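Local coordinates for protein pyridoxine 4-oxidase (Mesorhizobium loti, PDB 4HA6) that uses FAD as its cofactor to oxidise pyridoxine at the 4-position and belongs to the GMC oxidoreductase family, at residues 39-44 with 52-57; 56-61 with 77-82; 304-309 with 415-420. All coordinates share one frame; numbering follows the deposited sequence.

Contact 1: 39-44 with 52-57; sequences DPDIWN and QGRSYD
A very short salt bridge, 2.4 Å from Arg-54 NH2 to Asp-41 OD2, marks the meeting of 39-44 with 52-57, two pieces of the long loop that joins strand 28-31 to strand 60-61 in this GMC oxidoreductase. It belongs to a salt-bridge network in which Arg-54 serves two aspartates, Asp-39 and Asp-41. The guanidinium lies side-on to Asp-39 and grips one oxygen with two nitrogens: Arg-54 NH2 reaches Asp-39 OD2 at 3.0 Å along the syn lone pair, while Arg-54 NE comes to the same oxygen at 3.3 Å from above the carboxylate plane. A weak bond from NH2 to Asp-39 OD1 adds to the grip. Asp-41 OD2 uses its anti lone pair, and its carboxylate is turned 76° from the guanidinium, against 39° for that of Asp-39. Both acceptor oxygens nevertheless lie near the guanidinium plane, at its edge. The arginine gets there through a chain bent at chi2 and chi3. The shared arginine would probably ease the repulsion between the two neighbouring carboxylates and help keep both ionised.

Asp-39 is itself held by an Asx turn: CG stands anti to the backbone N (chi1 -167°), and OD1 accepts from Asp-41 N at 2.9 Å through its anti lone pair, at the start of the 3-10 segment 40-43. Tyr-56 OH gives Asp-39 OD2 a further, weak hydrogen bond of 3.2 Å, with the carboxylate steeply turned to the ring. Next to this polar cluster Ile-42 and Tyr-56 meet tip to tip: Ile-42 CD1 packs on Tyr-56 CZ at 3.9 Å, and Ile-42 CG1 lies 3.5 Å from the hydroxyl oxygen Tyr-56 OH.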
loop_
_atom_site.group_PDB
_atom_site.type_symbol
_atom_site.label_atom_id
_atom_site.label_comp_id
_atom_site.label_asym_id
_atom_site.label_seq_id
_atom_site.Cartn_x
_atom_site.Cartn_y
_atom_site.Cartn_z
ATOM N N ASP A 39 -5.108 -0.214 -21.609
ATOM C CA ASP A 39 -5.100 -1.666 -21.443
ATOM C C ASP A 39 -6.362 -2.120 -20.705
ATOM O O ASP A 39 -6.580 -1.735 -19.557
ATOM C CB ASP A 39 -3.843 -2.084 -20.667
ATOM C CG ASP A 39 -3.583 -3.581 -20.715
ATOM O OD1 ASP A 39 -4.538 -4.374 -20.555
ATOM O OD2 ASP A 39 -2.409 -3.965 -20.908
ATOM N N PRO A 40 -7.199 -2.944 -21.364
ATOM C CA PRO A 40 -8.482 -3.391 -20.804
ATOM C C PRO A 40 -8.327 -4.406 -19.667
ATOM O O PRO A 40 -9.225 -4.515 -18.822
ATOM C CB PRO A 40 -9.172 -4.050 -22.001
ATOM C CG PRO A 40 -8.052 -4.552 -22.837
ATOM C CD PRO A 40 -6.958 -3.515 -22.702
ATOM N N ASP A 41 -7.209 -5.132 -19.651
ATOM C CA ASP A 41 -6.919 -6.089 -18.580
ATOM C C ASP A 41 -6.925 -5.421 -17.194
ATOM O O ASP A 41 -7.191 -6.076 -16.181
ATOM C CB ASP A 41 -5.572 -6.790 -18.828
ATOM C CG ASP A 41 -5.586 -7.684 -20.065
ATOM O OD1 ASP A 41 -6.629 -8.318 -20.339
ATOM O OD2 ASP A 41 -4.546 -7.756 -20.758
ATOM N N ILE A 42 -6.639 -4.116 -17.168
ATOM C CA ILE A 42 -6.572 -3.331 -15.931
ATOM C C ILE A 42 -7.854 -3.415 -15.080
ATOM O O ILE A 42 -7.787 -3.435 -13.844
ATOM C CB ILE A 42 -6.238 -1.841 -16.227
ATOM C CG1 ILE A 42 -4.890 -1.708 -16.943
ATOM C CG2 ILE A 42 -6.232 -1.010 -14.947
ATOM C CD1 ILE A 42 -4.517 -0.261 -17.262
ATOM N N TRP A 43 -9.010 -3.478 -15.743
ATOM C CA TRP A 43 -10.300 -3.479 -15.042
ATOM C C TRP A 43 -10.841 -4.875 -14.745
ATOM O O TRP A 43 -11.868 -5.036 -14.069
ATOM C CB TRP A 43 -11.324 -2.630 -15.797
ATOM C CG TRP A 43 -10.951 -1.189 -15.770
ATOM C CD1 TRP A 43 -11.273 -0.274 -14.805
ATOM C CD2 TRP A 43 -10.151 -0.493 -16.734
ATOM N NE1 TRP A 43 -10.729 0.950 -15.118
ATOM C CE2 TRP A 43 -10.037 0.842 -16.297
ATOM C CE3 TRP A 43 -9.524 -0.868 -17.926
ATOM C CZ2 TRP A 43 -9.328 1.803 -17.018
ATOM C CZ3 TRP A 43 -8.818 0.090 -18.637
ATOM C CH2 TRP A 43 -8.724 1.407 -18.181
ATOM N N ASN A 44 -10.136 -5.874 -15.256
ATOM C CA ASN A 44 -10.422 -7.270 -14.969
ATOM C C ASN A 44 -9.721 -7.667 -13.669
ATOM O O ASN A 44 -8.492 -7.815 -13.652
ATOM C CB ASN A 44 -9.923 -8.121 -16.137
ATOM C CG ASN A 44 -10.177 -9.601 -15.946
ATOM O OD1 ASN A 44 -10.904 -10.012 -15.040
ATOM N ND2 ASN A 44 -9.580 -10.415 -16.814
ATOM N N GLN A 52 1.792 -6.887 -13.994
ATOM C CA GLN A 52 3.182 -6.618 -13.611
ATOM C C GLN A 52 4.154 -6.854 -14.775
ATOM O O GLN A 52 3.943 -7.749 -15.602
ATOM C CB GLN A 52 3.570 -7.449 -12.382
ATOM C CG GLN A 52 2.765 -7.101 -11.135
ATOM C CD GLN A 52 2.866 -8.158 -10.036
ATOM O OE1 GLN A 52 3.929 -8.746 -9.811
ATOM N NE2 GLN A 52 1.754 -8.398 -9.342
ATOM N N GLY A 53 5.201 -6.037 -14.850
ATOM C CA GLY A 53 6.183 -6.156 -15.922
ATOM C C GLY A 53 5.741 -5.508 -17.227
ATOM O O GLY A 53 6.493 -5.496 -18.208
ATOM N N ARG A 54 4.516 -4.979 -17.246
ATOM C CA ARG A 54 4.022 -4.238 -18.407
ATOM C C ARG A 54 4.552 -2.808 -18.410
ATOM O O ARG A 54 5.275 -2.402 -17.495
ATOM C CB ARG A 54 2.491 -4.235 -18.454
ATOM C CG ARG A 54 1.887 -5.428 -19.184
ATOM C CD ARG A 54 0.726 -6.002 -18.400
ATOM N NE ARG A 54 -0.545 -5.951 -19.112
ATOM C CZ ARG A 54 -1.296 -7.016 -19.385
ATOM N NH1 ARG A 54 -0.910 -8.230 -19.010
ATOM N NH2 ARG A 54 -2.442 -6.868 -20.032
ATOM N N SER A 55 4.167 -2.049 -19.432
ATOM C CA SER A 55 4.721 -0.718 -19.704
ATOM C C SER A 55 4.513 0.329 -18.590
ATOM O O SER A 55 5.372 1.193 -18.366
ATOM C CB SER A 55 4.163 -0.202 -21.040
ATOM O OG SER A 55 4.597 1.116 -21.309
ATOM N N TYR A 56 3.376 0.244 -17.899
ATOM C CA TYR A 56 2.990 1.234 -16.888
ATOM C C TYR A 56 3.314 0.786 -15.453
ATOM O O TYR A 56 2.659 1.210 -14.491
ATOM C CB TYR A 56 1.498 1.557 -17.022
ATOM C CG TYR A 56 0.627 0.333 -17.253
ATOM C CD1 TYR A 56 0.326 -0.099 -18.545
ATOM C CD2 TYR A 56 0.112 -0.394 -16.179
ATOM C CE1 TYR A 56 -0.465 -1.217 -18.760
ATOM C CE2 TYR A 56 -0.678 -1.511 -16.385
ATOM C CZ TYR A 56 -0.963 -1.916 -17.676
ATOM O OH TYR A 56 -1.751 -3.027 -17.881
ATOM N N ASP A 57 4.333 -0.063 -15.324
ATOM C CA ASP A 57 4.799 -0.569 -14.032
ATOM C C ASP A 57 6.279 -0.206 -13.883
ATOM O O ASP A 57 7.104 -0.597 -14.717
ATOM C CB ASP A 57 4.558 -2.094 -13.940
ATOM C CG ASP A 57 5.330 -2.772 -12.792
ATOM O OD1 ASP A 57 5.744 -2.098 -11.821
ATOM O OD2 ASP A 57 5.507 -4.010 -12.861
#

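Contact 2: 56-61 with 77-82; sequences YDWDYR and RGRLIG. With FAD (flavin-adenine dinucleotide), chain B.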
loop_
_atom_site.group_PDB
_atom_site.type_symbol
_atom_site.label_atom_id
_atom_site.label_comp_id
_atom_site.label_asym_id
_atom_site.label_seq_id
_atom_site.Cartn_x
_atom_site.Cartn_y
_atom_site.Cartn_z
ATOM N N TYR A 56 3.376 0.244 -17.899
ATOM C CA TYR A 56 2.990 1.234 -16.888
ATOM C C TYR A 56 3.314 0.786 -15.453
ATOM O O TYR A 56 2.659 1.210 -14.491
ATOM C CB TYR A 56 1.498 1.557 -17.022
ATOM C CG TYR A 56 0.627 0.333 -17.253
ATOM C CD1 TYR A 56 0.326 -0.099 -18.545
ATOM C CD2 TYR A 56 0.112 -0.394 -16.179
ATOM C CE1 TYR A 56 -0.465 -1.217 -18.760
ATOM C CE2 TYR A 56 -0.678 -1.511 -16.385
ATOM C CZ TYR A 56 -0.963 -1.916 -17.676
ATOM O OH TYR A 56 -1.751 -3.027 -17.881
ATOM N N ASP A 57 4.333 -0.063 -15.324
ATOM C CA ASP A 57 4.799 -0.569 -14.032
ATOM C C ASP A 57 6.279 -0.206 -13.883
ATOM O O ASP A 57 7.104 -0.597 -14.717
ATOM C CB ASP A 57 4.558 -2.094 -13.940
ATOM C CG ASP A 57 5.330 -2.772 -12.792
ATOM O OD1 ASP A 57 5.744 -2.098 -11.821
ATOM O OD2 ASP A 57 5.507 -4.010 -12.861
ATOM N N TRP A 58 6.601 0.542 -12.825
ATOM C CA TRP A 58 7.965 1.025 -12.577
ATOM C C TRP A 58 8.965 -0.125 -12.417
ATOM O O TRP A 58 10.105 -0.042 -12.896
ATOM C CB TRP A 58 8.013 1.924 -11.334
ATOM C CG TRP A 58 7.322 3.262 -11.478
ATOM C CD1 TRP A 58 5.997 3.533 -11.245
ATOM C CD2 TRP A 58 7.924 4.513 -11.868
ATOM N NE1 TRP A 58 5.742 4.872 -11.471
ATOM C CE2 TRP A 58 6.905 5.493 -11.862
ATOM C CE3 TRP A 58 9.223 4.897 -12.226
ATOM C CZ2 TRP A 58 7.144 6.829 -12.204
ATOM C CZ3 TRP A 58 9.462 6.222 -12.560
ATOM C CH2 TRP A 58 8.426 7.174 -12.548
ATOM N N ASP A 59 8.532 -1.188 -11.739
ATOM C CA ASP A 59 9.347 -2.392 -11.562
ATOM C C ASP A 59 10.723 -2.128 -10.917
ATOM O O ASP A 59 11.755 -2.389 -11.523
ATOM C CB ASP A 59 9.500 -3.121 -12.905
ATOM C CG ASP A 59 10.019 -4.530 -12.745
ATOM O OD1 ASP A 59 9.746 -5.148 -11.696
ATOM O OD2 ASP A 59 10.697 -5.022 -13.667
ATOM N N TYR A 60 10.727 -1.615 -9.687
ATOM C CA TYR A 60 11.971 -1.354 -8.959
ATOM C C TYR A 60 12.584 -2.662 -8.492
ATOM O O TYR A 60 11.877 -3.652 -8.313
ATOM C CB TYR A 60 11.706 -0.495 -7.715
ATOM C CG TYR A 60 11.051 0.826 -7.998
ATOM C CD1 TYR A 60 11.818 1.944 -8.329
ATOM C CD2 TYR A 60 9.666 0.971 -7.918
ATOM C CE1 TYR A 60 11.223 3.170 -8.592
ATOM C CE2 TYR A 60 9.063 2.201 -8.165
ATOM C CZ TYR A 60 9.848 3.292 -8.504
ATOM O OH TYR A 60 9.272 4.518 -8.769
ATOM N N ARG A 61 13.891 -2.658 -8.260
ATOM C CA ARG A 61 14.578 -3.841 -7.766
ATOM C C ARG A 61 15.285 -3.480 -6.453
ATOM O O ARG A 61 16.080 -2.540 -6.416
ATOM C CB ARG A 61 15.575 -4.323 -8.822
ATOM C CG ARG A 61 16.235 -5.641 -8.494
ATOM C CD ARG A 61 17.427 -5.879 -9.391
ATOM N NE ARG A 61 18.337 -6.886 -8.845
ATOM C CZ ARG A 61 19.285 -6.635 -7.941
ATOM N NH1 ARG A 61 19.450 -5.402 -7.460
ATOM N NH2 ARG A 61 20.070 -7.619 -7.511
ATOM N N ARG A 77 5.177 -0.979 -9.269
ATOM C CA ARG A 77 4.538 0.289 -8.916
ATOM C C ARG A 77 3.805 0.891 -10.118
ATOM O O ARG A 77 4.313 0.859 -11.242
ATOM C CB ARG A 77 5.576 1.285 -8.382
ATOM C CG ARG A 77 6.049 1.022 -6.946
ATOM C CD ARG A 77 4.956 1.359 -5.920
ATOM N NE ARG A 77 4.383 0.165 -5.288
ATOM C CZ ARG A 77 3.411 0.199 -4.379
ATOM N NH1 ARG A 77 2.901 1.361 -3.994
ATOM N NH2 ARG A 77 2.954 -0.925 -3.841
ATOM N N GLY A 78 2.613 1.438 -9.886
ATOM C CA GLY A 78 1.856 2.071 -10.954
ATOM C C GLY A 78 2.527 3.307 -11.552
ATOM O O GLY A 78 2.950 4.204 -10.811
ATOM N N ARG A 79 2.638 3.337 -12.886
ATOM C CA ARG A 79 3.113 4.515 -13.633
ATOM C C ARG A 79 2.098 4.905 -14.720
ATOM O O ARG A 79 2.306 4.635 -15.910
ATOM C CB ARG A 79 4.485 4.264 -14.281
ATOM C CG ARG A 79 5.101 5.517 -14.933
ATOM C CD ARG A 79 5.932 5.183 -16.182
ATOM N NE ARG A 79 7.318 4.903 -15.832
ATOM C CZ ARG A 79 7.913 3.722 -15.985
ATOM N NH1 ARG A 79 7.250 2.699 -16.514
ATOM N NH2 ARG A 79 9.179 3.568 -15.618
ATOM N N LEU A 80 1.010 5.542 -14.294
ATOM C CA LEU A 80 -0.109 5.921 -15.165
ATOM C C LEU A 80 -1.157 6.571 -14.273
ATOM O O LEU A 80 -1.068 6.479 -13.033
ATOM C CB LEU A 80 -0.715 4.707 -15.897
ATOM C CG LEU A 80 -1.577 3.684 -15.146
ATOM C CD1 LEU A 80 -2.233 2.711 -16.121
ATOM C CD2 LEU A 80 -0.771 2.926 -14.084
ATOM N N ILE A 81 -2.136 7.235 -14.889
ATOM C CA ILE A 81 -3.198 7.879 -14.129
ATOM C C ILE A 81 -3.887 6.817 -13.274
ATOM O O ILE A 81 -4.369 5.806 -13.792
ATOM C CB ILE A 81 -4.196 8.620 -15.053
ATOM C CG1 ILE A 81 -3.590 9.945 -15.540
ATOM C CG2 ILE A 81 -5.506 8.889 -14.333
ATOM C CD1 ILE A 81 -3.445 11.008 -14.444
ATOM N N GLY A 82 -3.886 7.021 -11.959
ATOM C CA GLY A 82 -4.432 6.031 -11.047
ATOM C C GLY A 82 -3.351 5.330 -10.245
ATOM O O GLY A 82 -3.633 4.739 -9.191
HETATM P PA FAD B . 0.813 5.644 -5.989
HETATM O O1A FAD B . -0.654 5.245 -6.063
HETATM O O2A FAD B . 1.857 4.617 -6.327
HETATM O O5B FAD B . 0.995 6.937 -6.945
HETATM C C5B FAD B . 2.251 7.480 -7.339
HETATM C C4B FAD B . 1.987 8.169 -8.670
HETATM O O4B FAD B . 2.897 9.251 -8.901
HETATM C C3B FAD B . 2.163 7.196 -9.828
HETATM O O3B FAD B . 1.037 7.390 -10.700
HETATM C C2B FAD B . 3.468 7.619 -10.498
HETATM O O2B FAD B . 3.451 7.345 -11.910
HETATM C C1B FAD B . 3.526 9.112 -10.189
HETATM N N9A FAD B . 4.900 9.687 -10.077
HETATM C C8A FAD B . 5.956 9.144 -9.433
HETATM N N7A FAD B . 7.039 9.964 -9.522
HETATM C C5A FAD B . 6.683 11.061 -10.230
HETATM C C6A FAD B . 7.348 12.312 -10.682
HETATM N N6A FAD B . 8.660 12.566 -10.376
HETATM N N1A FAD B . 6.604 13.196 -11.405
HETATM C C2A FAD B . 5.308 12.965 -11.701
HETATM N N3A FAD B . 4.652 11.848 -11.313
HETATM C C4A FAD B . 5.270 10.873 -10.588
HETATM N N1 FAD B . -3.283 -1.795 -1.259
HETATM C C2 FAD B . -4.432 -2.208 -0.694
HETATM O O2 FAD B . -4.891 -1.554 0.269
HETATM N N3 FAD B . -5.087 -3.311 -1.104
HETATM C C4 FAD B . -4.648 -4.067 -2.125
HETATM O O4 FAD B . -5.264 -5.103 -2.489
HETATM C C4X FAD B . -3.389 -3.676 -2.799
HETATM N N5 FAD B . -2.868 -4.387 -3.821
HETATM C C5X FAD B . -1.723 -3.994 -4.432
HETATM C C6 FAD B . -1.199 -4.730 -5.493
HETATM C C7 FAD B . -0.028 -4.322 -6.126
HETATM C C7M FAD B . 0.523 -5.130 -7.275
HETATM C C8 FAD B . 0.671 -3.089 -5.668
HETATM C C8M FAD B . 1.940 -2.655 -6.351
HETATM C C9 FAD B . 0.155 -2.343 -4.610
HETATM C C9A FAD B . -1.015 -2.764 -3.977
HETATM N N10 FAD B . -1.542 -2.022 -2.905
HETATM C C10 FAD B . -2.728 -2.457 -2.296
HETATM C "C1'" FAD B . -0.853 -0.815 -2.432
HETATM C "C2'" FAD B . -1.550 0.469 -2.853
HETATM O "O2'" FAD B . -1.914 0.402 -4.241
HETATM C "C3'" FAD B . -0.562 1.611 -2.611
HETATM O "O3'" FAD B . -0.091 1.523 -1.256
HETATM C "C4'" FAD B . -1.203 2.966 -2.855
HETATM O "O4'" FAD B . -1.713 2.982 -4.199
HETATM C "C5'" FAD B . -0.204 4.107 -2.633
HETATM O "O5'" FAD B . -0.711 5.272 -3.280
HETATM P P FAD B . 0.190 6.594 -3.348
HETATM O O1P FAD B . -0.666 7.798 -3.721
HETATM O O2P FAD B . 1.073 6.667 -2.119
HETATM O O3P FAD B . 1.190 6.251 -4.554
#
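Asp-57 OD1 is gripped by two backbone N-H groups, Arg-77 N at 2.8 Å across the contact and Asp-59 N at 2.9 Å within its own loop, the latter closing an Asx turn. They come from opposite sides of the carboxylate plane, both well out of it. Beside this oxygen the backbones of Asp-57 and Gly-78 form a single beta bridge between roughly antiparallel segments. Arg-79 N donates to Tyr-56 O at 2.7 Å, and Trp-58 N donates to Arg-77 O at 2.8 Å, the straighter of the two (164°) and in the carbonyl plane.

These bonds fix Trp-58 beside the FAD ribose. Its indole is clamped between Arg-79 on one face and the Tyr-60 hydroxyl, bonded to Glu-255, on the opposite one. Arg-79 CB makes a CH-pi contact over the five-membered ring, and the bent chain carries the guanidinium on into a cation-pi contact, Arg-79 CZ 4.3 Å from the centroid of the Trp-58 six-membered ring, the two planes tilted 41° apart. The N-H of Trp-58 NE1, at the indole edge, makes weak hydrogen bonds to Gly-78 O and to FAD O2B. The Arg-77 side chain runs past Tyr-60, its CG at the edge of that ring, and its guanidinium reaches the isoalloxazine. Residues 77-80 thus border FAD from the adenosine ribose (Gly-78 to Leu-80) to the flavin (the Arg-77 side chain). Leu-80 lies alongside Tyr-56, its CD1 3.9 Å from Tyr-56 CG. Arg-77 NH2, weakly hydrogen-bonded to His-445 O, stands 3.2 Å from the methyl carbon FAD C8M.

Contact 3: 304-309 with 415-420; sequences KPVPPS and AGWRER
The apolar packing of 304-309 on 415-420 falls on the far rim of the Trp-417 indole, but Lys-304 buries the most surface on its side. Pro-307 meets the ring tip to tip, its CD 3.6 Å from Trp-417 CH2. Val-306 packs more loosely, its CG2 4.4 Å from Trp-417 CZ3. Among polar groups, Pro-305 O sits at the indole edge, 3.7 Å from Trp-417 CZ3, and no hydrogen bond joins the two segments. Lys-304, in the crowded chi1 position (54°), runs extended past Gly-416 and brings its CE to 3.4 Å from Gly-416 O, which is hydrogen-bonded to Arg-303 NH2. Its charge lies above the indole, but Lys-304 NZ is 5.5 Å from the centroid of the Trp-417 six-membered ring, at most a weak cation-pi attraction. An alanine in place of Trp-417 would probably loosen the 304-309 loop, since the ring that meets Pro-307 and Val-306 would be lost. The contact joins the loop after strand 293-302 to the residues just before its antiparallel partner 418-421, where Glu-419 and Arg-420 both face Ala-301 in a classic beta bulge; Trp-417 also packs on helix 152-163 and on Tyr-356 of strand 355-362.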
loop_
_atom_site.group_PDB
_atom_site.type_symbol
_atom_site.label_atom_id
_atom_site.label_comp_id
_atom_site.label_asym_id
_atom_site.label_seq_id
_atom_site.Cartn_x
_atom_site.Cartn_y
_atom_site.Cartn_z
ATOM N N LYS A 304 -8.518 -32.238 -5.635
ATOM C CA LYS A 304 -9.335 -32.121 -6.838
ATOM C C LYS A 304 -9.046 -30.772 -7.500
ATOM O O LYS A 304 -8.427 -29.915 -6.875
ATOM C CB LYS A 304 -10.807 -32.279 -6.479
ATOM C CG LYS A 304 -11.326 -31.354 -5.399
ATOM C CD LYS A 304 -12.597 -31.969 -4.820
ATOM C CE LYS A 304 -13.416 -30.990 -4.010
ATOM N NZ LYS A 304 -14.713 -31.645 -3.635
ATOM N N PRO A 305 -9.458 -30.585 -8.770
ATOM C CA PRO A 305 -9.128 -29.329 -9.466
ATOM C C PRO A 305 -9.553 -28.038 -8.749
ATOM O O PRO A 305 -10.724 -27.868 -8.419
ATOM C CB PRO A 305 -9.899 -29.455 -10.785
ATOM C CG PRO A 305 -9.976 -30.927 -11.031
ATOM C CD PRO A 305 -10.108 -31.562 -9.672
ATOM N N VAL A 306 -8.599 -27.135 -8.531
ATOM C CA VAL A 306 -8.879 -25.808 -7.974
ATOM C C VAL A 306 -9.377 -24.853 -9.067
ATOM O O VAL A 306 -8.620 -24.481 -9.964
ATOM C CB VAL A 306 -7.618 -25.195 -7.322
ATOM C CG1 VAL A 306 -7.911 -23.793 -6.813
ATOM C CG2 VAL A 306 -7.125 -26.076 -6.194
ATOM N N PRO A 307 -10.653 -24.441 -8.981
ATOM C CA PRO A 307 -11.290 -23.595 -9.995
ATOM C C PRO A 307 -10.836 -22.158 -9.841
ATOM O O PRO A 307 -10.637 -21.721 -8.708
ATOM C CB PRO A 307 -12.787 -23.711 -9.661
ATOM C CG PRO A 307 -12.877 -24.578 -8.396
ATOM C CD PRO A 307 -11.517 -24.616 -7.804
ATOM N N PRO A 308 -10.695 -21.426 -10.960
ATOM C CA PRO A 308 -10.125 -20.074 -10.935
ATOM C C PRO A 308 -11.024 -19.115 -10.168
ATOM O O PRO A 308 -12.251 -19.270 -10.204
ATOM C CB PRO A 308 -10.080 -19.687 -12.416
ATOM C CG PRO A 308 -11.211 -20.447 -13.028
ATOM C CD PRO A 308 -11.265 -21.760 -12.279
ATOM N N SER A 309 -10.425 -18.145 -9.479
ATOM C CA SER A 309 -11.185 -17.222 -8.635
ATOM C C SER A 309 -12.160 -16.397 -9.459
ATOM O O SER A 309 -11.858 -16.017 -10.591
ATOM C CB SER A 309 -10.245 -16.289 -7.860
ATOM O OG SER A 309 -10.966 -15.273 -7.169
ATOM N N ALA A 415 -10.231 -30.653 4.459
ATOM C CA ALA A 415 -9.987 -32.020 4.017
ATOM C C ALA A 415 -10.606 -32.328 2.653
ATOM O O ALA A 415 -10.157 -33.243 1.952
ATOM C CB ALA A 415 -10.507 -32.999 5.055
ATOM N N GLY A 416 -11.634 -31.580 2.274
ATOM C CA GLY A 416 -12.233 -31.773 0.963
ATOM C C GLY A 416 -11.324 -31.273 -0.150
ATOM O O GLY A 416 -11.427 -31.715 -1.305
ATOM N N TRP A 417 -10.419 -30.356 0.188
ATOM C CA TRP A 417 -9.558 -29.752 -0.833
ATOM C C TRP A 417 -8.124 -30.251 -0.778
ATOM O O TRP A 417 -7.446 -30.320 -1.810
ATOM C CB TRP A 417 -9.573 -28.223 -0.715
ATOM C CG TRP A 417 -10.848 -27.646 -1.174
ATOM C CD1 TRP A 417 -11.940 -27.331 -0.408
ATOM C CD2 TRP A 417 -11.198 -27.336 -2.521
ATOM N NE1 TRP A 417 -12.949 -26.843 -1.210
ATOM C CE2 TRP A 417 -12.513 -26.836 -2.513
ATOM C CE3 TRP A 417 -10.524 -27.436 -3.740
ATOM C CZ2 TRP A 417 -13.165 -26.432 -3.677
ATOM C CZ3 TRP A 417 -11.165 -27.034 -4.888
ATOM C CH2 TRP A 417 -12.469 -26.535 -4.853
ATOM N N ARG A 418 -7.676 -30.594 0.430
ATOM C CA ARG A 418 -6.270 -30.870 0.699
ATOM C C ARG A 418 -5.908 -32.304 0.342
ATOM O O ARG A 418 -6.529 -33.243 0.833
ATOM C CB ARG A 418 -5.971 -30.604 2.192
ATOM C CG ARG A 418 -4.514 -30.809 2.599
ATOM C CD ARG A 418 -4.320 -30.728 4.131
ATOM N NE ARG A 418 -5.037 -31.805 4.823
ATOM C CZ ARG A 418 -6.140 -31.629 5.547
ATOM N NH1 ARG A 418 -6.650 -30.413 5.701
ATOM N NH2 ARG A 418 -6.730 -32.662 6.129
ATOM N N GLU A 419 -4.907 -32.486 -0.511
ATOM C CA GLU A 419 -4.367 -33.829 -0.728
ATOM C C GLU A 419 -3.226 -34.030 0.277
ATOM O O GLU A 419 -3.203 -35.010 1.029
ATOM C CB GLU A 419 -3.915 -34.014 -2.188
ATOM C CG GLU A 419 -2.908 -35.136 -2.430
ATOM C CD GLU A 419 -3.534 -36.518 -2.457
ATOM O OE1 GLU A 419 -4.773 -36.631 -2.304
ATOM O OE2 GLU A 419 -2.776 -37.497 -2.641
ATOM N N ARG A 420 -2.307 -33.067 0.308
ATOM C CA ARG A 420 -1.223 -33.031 1.290
ATOM C C ARG A 420 -0.465 -31.710 1.171
ATOM O O ARG A 420 -0.579 -31.005 0.157
ATOM C CB ARG A 420 -0.240 -34.178 1.066
ATOM C CG ARG A 420 0.512 -34.065 -0.252
ATOM C CD ARG A 420 1.739 -34.971 -0.277
ATOM N NE ARG A 420 2.613 -34.669 -1.410
ATOM C CZ ARG A 420 2.373 -35.059 -2.660
ATOM N NH1 ARG A 420 1.281 -35.762 -2.938
ATOM N NH2 ARG A 420 3.219 -34.744 -3.636
#

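Contacts 1 and 2 are continuous: they share Tyr-56 and Asp-57, their centres are about 10 Å apart, and Ile-42 CD1 touches Leu-80 CD1 at 3.9 Å. Contact 2 lies directly against FAD, whereas contact 1 forms a more superficial layer, the Tyr-56 side chain standing about 8 Å from the cofactor. The Arg-77 side chain lies about 8 Å from the bound pyridoxamine. Contact 3 belongs to the region of the six-stranded antiparallel sheet, away from the annotated sites, its centre about 29 Å from that of contact 1 and about 34 Å from that of contact 2. It touches neither, the nearest atoms being about 8 Å and about 18 Å away.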